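Side-chain contacts in MtVAO615 (Myceliophthora thermophila, PDB 6F72), which probably acts as an oxidase whose bicovalently bound FAD, once reduced, reacts rapidly with molecular oxygen, although no substrate has yet been identified: residues S40-W43 / A44-N47; L140-A143 / Q144-V148. All coordinates share one frame; numbering follows the deposited sequence.

Interaction 1 of 2, residues S40-W43 / A44-N47. With NAG (2-acetamido-2-deoxy-beta-D-glucopyranose), chain B.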
loop_
_atom_site.group_PDB
_atom_site.type_symbol
_atom_site.label_atom_id
_atom_site.label_comp_id
_atom_site.label_asym_id
_atom_site.label_seq_id
_atom_site.Cartn_x
_atom_site.Cartn_y
_atom_site.Cartn_z
ATOM N N SER A 40 -27.588 -19.064 -11.876
ATOM C CA SER A 40 -27.397 -17.874 -12.722
ATOM C C SER A 40 -28.604 -16.937 -12.631
ATOM O O SER A 40 -28.489 -15.739 -12.900
ATOM C CB SER A 40 -27.082 -18.257 -14.157
ATOM O OG SER A 40 -27.841 -19.380 -14.515
ATOM N N ARG A 41 -29.738 -17.514 -12.223
ATOM C CA ARG A 41 -30.963 -16.799 -11.897
ATOM C C ARG A 41 -30.782 -15.994 -10.600
ATOM O O ARG A 41 -31.223 -14.842 -10.525
ATOM C CB ARG A 41 -32.129 -17.790 -11.779
ATOM C CG ARG A 41 -33.500 -17.150 -11.645
ATOM C CD ARG A 41 -34.613 -18.162 -11.866
ATOM N NE ARG A 41 -35.033 -18.210 -13.264
ATOM C CZ ARG A 41 -35.913 -19.070 -13.767
ATOM N NH1 ARG A 41 -36.497 -19.985 -12.998
ATOM N NH2 ARG A 41 -36.210 -19.018 -15.056
ATOM N N ASP A 42 -30.133 -16.599 -9.598
ATOM C CA ASP A 42 -29.749 -15.885 -8.379
ATOM C C ASP A 42 -28.843 -14.709 -8.725
ATOM O O ASP A 42 -29.087 -13.583 -8.282
ATOM C CB ASP A 42 -29.049 -16.811 -7.382
ATOM C CG ASP A 42 -29.993 -17.786 -6.701
ATOM O OD1 ASP A 42 -31.164 -17.428 -6.435
ATOM O OD2 ASP A 42 -29.544 -18.919 -6.407
ATOM N N TRP A 43 -27.820 -14.969 -9.538
ATOM C CA TRP A 43 -26.894 -13.927 -9.984
ATOM C C TRP A 43 -27.601 -12.813 -10.787
ATOM O O TRP A 43 -27.382 -11.622 -10.513
ATOM C CB TRP A 43 -25.685 -14.537 -10.724
ATOM C CG TRP A 43 -24.780 -15.360 -9.800
ATOM C CD1 TRP A 43 -24.624 -16.723 -9.791
ATOM C CD2 TRP A 43 -23.935 -14.859 -8.746
ATOM N NE1 TRP A 43 -23.739 -17.102 -8.809
ATOM C CE2 TRP A 43 -23.299 -15.983 -8.151
ATOM C CE3 TRP A 43 -23.640 -13.577 -8.263
ATOM C CZ2 TRP A 43 -22.395 -15.861 -7.092
ATOM C CZ3 TRP A 43 -22.726 -13.453 -7.190
ATOM C CH2 TRP A 43 -22.120 -14.595 -6.623
ATOM N N ALA A 44 -28.472 -13.203 -11.727
ATOM C CA ALA A 44 -29.290 -12.246 -12.487
ATOM C C ALA A 44 -30.153 -11.348 -11.580
ATOM O O ALA A 44 -30.247 -10.146 -11.807
ATOM C CB ALA A 44 -30.159 -12.964 -13.517
ATOM N N LYS A 45 -30.762 -11.949 -10.559
ATOM C CA LYS A 45 -31.600 -11.255 -9.577
ATOM C C LYS A 45 -30.782 -10.214 -8.780
ATOM O O LYS A 45 -31.266 -9.102 -8.532
ATOM C CB LYS A 45 -32.283 -12.299 -8.673
ATOM C CG LYS A 45 -32.981 -11.810 -7.406
ATOM C CD LYS A 45 -32.811 -12.833 -6.284
ATOM C CE LYS A 45 -31.503 -12.626 -5.511
ATOM N NZ LYS A 45 -30.879 -13.886 -4.999
ATOM N N LEU A 46 -29.548 -10.572 -8.404
ATOM C CA LEU A 46 -28.606 -9.610 -7.824
ATOM C C LEU A 46 -28.259 -8.523 -8.843
ATOM O O LEU A 46 -28.264 -7.334 -8.510
ATOM C CB LEU A 46 -27.328 -10.288 -7.279
ATOM C CG LEU A 46 -26.187 -9.385 -6.761
ATOM C CD1 LEU A 46 -26.599 -8.514 -5.577
ATOM C CD2 LEU A 46 -24.936 -10.180 -6.424
ATOM N N ASN A 47 -27.989 -8.937 -10.081
ATOM C CA ASN A 47 -27.653 -8.009 -11.160
ATOM C C ASN A 47 -28.751 -6.948 -11.425
ATOM O O ASN A 47 -28.433 -5.791 -11.725
ATOM C CB ASN A 47 -27.298 -8.774 -12.438
ATOM C CG ASN A 47 -26.520 -7.930 -13.429
ATOM O OD1 ASN A 47 -26.003 -6.868 -13.086
ATOM N ND2 ASN A 47 -26.432 -8.407 -14.675
HETATM C C1 NAG B . -25.725 -7.736 -15.745
HETATM C C2 NAG B . -24.858 -8.542 -16.730
HETATM C C3 NAG B . -24.118 -7.589 -17.665
HETATM C C4 NAG B . -25.079 -6.674 -18.435
HETATM C C5 NAG B . -26.143 -6.007 -17.537
HETATM C C6 NAG B . -27.419 -5.743 -18.336
HETATM C C7 NAG B . -24.182 -10.601 -15.510
HETATM C C8 NAG B . -23.033 -11.265 -14.808
HETATM N N2 NAG B . -23.912 -9.392 -16.019
HETATM O O3 NAG B . -23.345 -8.347 -18.597
HETATM O O4 NAG B . -24.323 -5.682 -19.161
HETATM O O5 NAG B . -26.582 -6.783 -16.401
HETATM O O6 NAG B . -27.250 -4.603 -19.184
HETATM O O7 NAG B . -25.274 -11.146 -15.585
#

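Interaction 2 of 2, residues L140-A143 / Q144-V148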
loop_
_atom_site.group_PDB
_atom_site.type_symbol
_atom_site.label_atom_id
_atom_site.label_comp_id
_atom_site.label_asym_id
_atom_site.label_seq_id
_atom_site.Cartn_x
_atom_site.Cartn_y
_atom_site.Cartn_z
ATOM N N LEU A 140 -23.923 -7.160 0.030
ATOM C CA LEU A 140 -23.802 -7.720 1.379
ATOM C C LEU A 140 -25.004 -8.589 1.744
ATOM O O LEU A 140 -24.832 -9.682 2.275
ATOM C CB LEU A 140 -23.597 -6.614 2.430
ATOM C CG LEU A 140 -22.303 -5.786 2.454
ATOM C CD1 LEU A 140 -22.427 -4.613 3.420
ATOM C CD2 LEU A 140 -21.084 -6.623 2.818
ATOM N N LYS A 141 -26.213 -8.116 1.437
ATOM C CA LYS A 141 -27.430 -8.893 1.713
ATOM C C LYS A 141 -27.413 -10.207 0.940
ATOM O O LYS A 141 -27.713 -11.269 1.499
ATOM C CB LYS A 141 -28.708 -8.117 1.366
ATOM C CG LYS A 141 -29.089 -7.077 2.387
ATOM C CD LYS A 141 -30.599 -6.990 2.553
ATOM C CE LYS A 141 -30.965 -6.306 3.864
ATOM N NZ LYS A 141 -30.309 -6.937 5.051
ATOM N N PHE A 142 -27.056 -10.112 -0.342
ATOM C CA PHE A 142 -26.982 -11.260 -1.233
ATOM C C PHE A 142 -25.943 -12.270 -0.751
ATOM O O PHE A 142 -26.241 -13.469 -0.649
ATOM C CB PHE A 142 -26.659 -10.805 -2.660
ATOM C CG PHE A 142 -26.521 -11.937 -3.646
ATOM C CD1 PHE A 142 -25.288 -12.563 -3.851
ATOM C CD2 PHE A 142 -27.629 -12.387 -4.367
ATOM C CE1 PHE A 142 -25.168 -13.608 -4.759
ATOM C CE2 PHE A 142 -27.508 -13.428 -5.270
ATOM C CZ PHE A 142 -26.276 -14.039 -5.465
ATOM N N ALA A 143 -24.733 -11.778 -0.467
ATOM C CA ALA A 143 -23.627 -12.638 -0.025
ATOM C C ALA A 143 -23.955 -13.308 1.299
ATOM O O ALA A 143 -23.656 -14.489 1.487
ATOM C CB ALA A 143 -22.323 -11.865 0.060
ATOM N N GLN A 144 -24.614 -12.573 2.189
ATOM C CA GLN A 144 -25.037 -13.137 3.469
ATOM C C GLN A 144 -26.186 -14.151 3.308
ATOM O O GLN A 144 -26.174 -15.210 3.942
ATOM C CB GLN A 144 -25.274 -12.031 4.527
ATOM C CG GLN A 144 -23.934 -11.373 4.942
ATOM C CD GLN A 144 -24.022 -10.170 5.903
ATOM O OE1 GLN A 144 -24.301 -10.321 7.107
ATOM N NE2 GLN A 144 -23.708 -8.971 5.383
ATOM N N LYS A 145 -27.139 -13.859 2.420
ATOM C CA LYS A 145 -28.202 -14.818 2.082
ATOM C C LYS A 145 -27.625 -16.110 1.482
ATOM O O LYS A 145 -28.068 -17.210 1.833
ATOM C CB LYS A 145 -29.229 -14.190 1.127
ATOM C CG LYS A 145 -30.429 -15.075 0.806
ATOM C CD LYS A 145 -31.164 -14.590 -0.437
ATOM C CE LYS A 145 -32.194 -15.599 -0.903
ATOM N NZ LYS A 145 -33.134 -14.957 -1.856
ATOM N N HIS A 146 -26.620 -15.964 0.615
ATOM C CA HIS A 146 -26.083 -17.088 -0.182
ATOM C C HIS A 146 -24.755 -17.675 0.273
ATOM O O HIS A 146 -24.196 -18.544 -0.415
ATOM C CB HIS A 146 -25.997 -16.701 -1.662
ATOM C CG HIS A 146 -27.334 -16.525 -2.301
ATOM N ND1 HIS A 146 -28.182 -17.582 -2.546
ATOM C CD2 HIS A 146 -27.984 -15.414 -2.714
ATOM C CE1 HIS A 146 -29.294 -17.131 -3.102
ATOM N NE2 HIS A 146 -29.198 -15.819 -3.215
ATOM N N ASN A 147 -24.254 -17.193 1.416
ATOM C CA ASN A 147 -23.015 -17.679 2.022
ATOM C C ASN A 147 -21.793 -17.499 1.103
ATOM O O ASN A 147 -20.902 -18.356 1.036
ATOM C CB ASN A 147 -23.203 -19.126 2.510
ATOM C CG ASN A 147 -22.059 -19.614 3.362
ATOM O OD1 ASN A 147 -21.471 -18.864 4.149
ATOM N ND2 ASN A 147 -21.729 -20.881 3.202
ATOM N N VAL A 148 -21.759 -16.367 0.404
ATOM C CA VAL A 148 -20.639 -16.020 -0.478
ATOM C C VAL A 148 -19.615 -15.159 0.275
ATOM O O VAL A 148 -19.986 -14.230 1.016
ATOM C CB VAL A 148 -21.127 -15.311 -1.771
ATOM C CG1 VAL A 148 -19.972 -14.825 -2.630
ATOM C CG2 VAL A 148 -22.011 -16.249 -2.597
#

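Interaction 1 of 2, residues S40-W43 / A44-N47
Helix 40-49 carries an N-glycosylation site at N47, and one turn earlier W43 O receives the N-H of N47. This bond is 2.8 Å from N47 N to W43 O. The same i to i+4 pattern links A44 to S40, K45 to R41 and L46 to D42. Two side-chain pairs lie along the same turns. D42 and K45 lie side by side. K45 CG is anti to its backbone N (chi1 168°), and the rest of the chain bends back toward D42. K45 NZ ends 3.8 Å from D42 OD1, a long salt bridge. NZ is equally far from D42 O, so the ammonium sits near both a carboxylate and a carbonyl oxygen. W43 and L46 form the apolar pair. The methyl L46 CD2 reaches the six-membered part of the indole obliquely, 4.0 Å from W43 CZ3. This is the buried side of an amphipathic helix. L54 of strand 54-56 and L169 of strand 169-172 touch both side chains, and Y126 stacks on the indole. The helix thus packs against the four-stranded mixed sheet. N47 is used at both ends of its amide. Its ND2 is bonded covalently to NAG C1 at 1.4 Å, and its OD1 accepts a hydrogen bond from L54 N. The bond to L54 probably limits rotation of the amide and so steadies the root of the glycan.

Interaction 2 of 2, residues L140-A143 / Q144-V148
F142 and H146 meet one turn apart near the C-terminal end of helix 133-146. H146 CD2 stands 3.3 Å over one face of the F142 ring, toward its rim. The ring planes are inclined at 48°. In the backbone, F142 O accepts H146 N at 2.8 Å. K141 O likewise takes K145 N. L140 O has two donors: Q144 N at 2.9 Å and, weakly, Q144 NE2 at 3.4 Å. Q144 NE2 also bonds to A259 O. A143 O accepts V148 N at 2.9 Å, an i to i+5 bond. N147 lies inside that span and makes the turn with a positive phi of 60°. The turn brings V148 CB to 4.1 Å from A143 CB. The N147 amide is held by C28 O at ND2 and by R29 NH1 at OD1. F142 also meets the indole of W43, so an alanine here would probably strip H146 of the ring under its CD2, free it to turn, and cost W43 one of its aromatic neighbours. The helix forms the crossover between strands 126-129 and 150-153. A143 O is met by V148 N, one residue beyond the regular i to i+4 pattern, while the N147 amide ties the turn to the N-terminal segment.

How the interactions relate
Both contacts are local, each running within one continuous stretch, so neither closes a long loop. They follow in series, without nesting or crossing: 40-47 comes first, then 140-148 about a hundred residues later. In space their centres are 12 Å apart, and the two helices touch. K45 is one of several residues that join them. Its NZ lies 3.4 Å from F142 CE2 and 3.1 Å from H146 NE2. K145 NZ is also close, which probably raises the local positive charge that D42 helps to offset. D42 O packs against F142 CE2. Where the two helices meet, D42, W43, K45 and L46 of helix 40-49 pack on F142 and H146 of helix 133-146, in the FAD-binding domain.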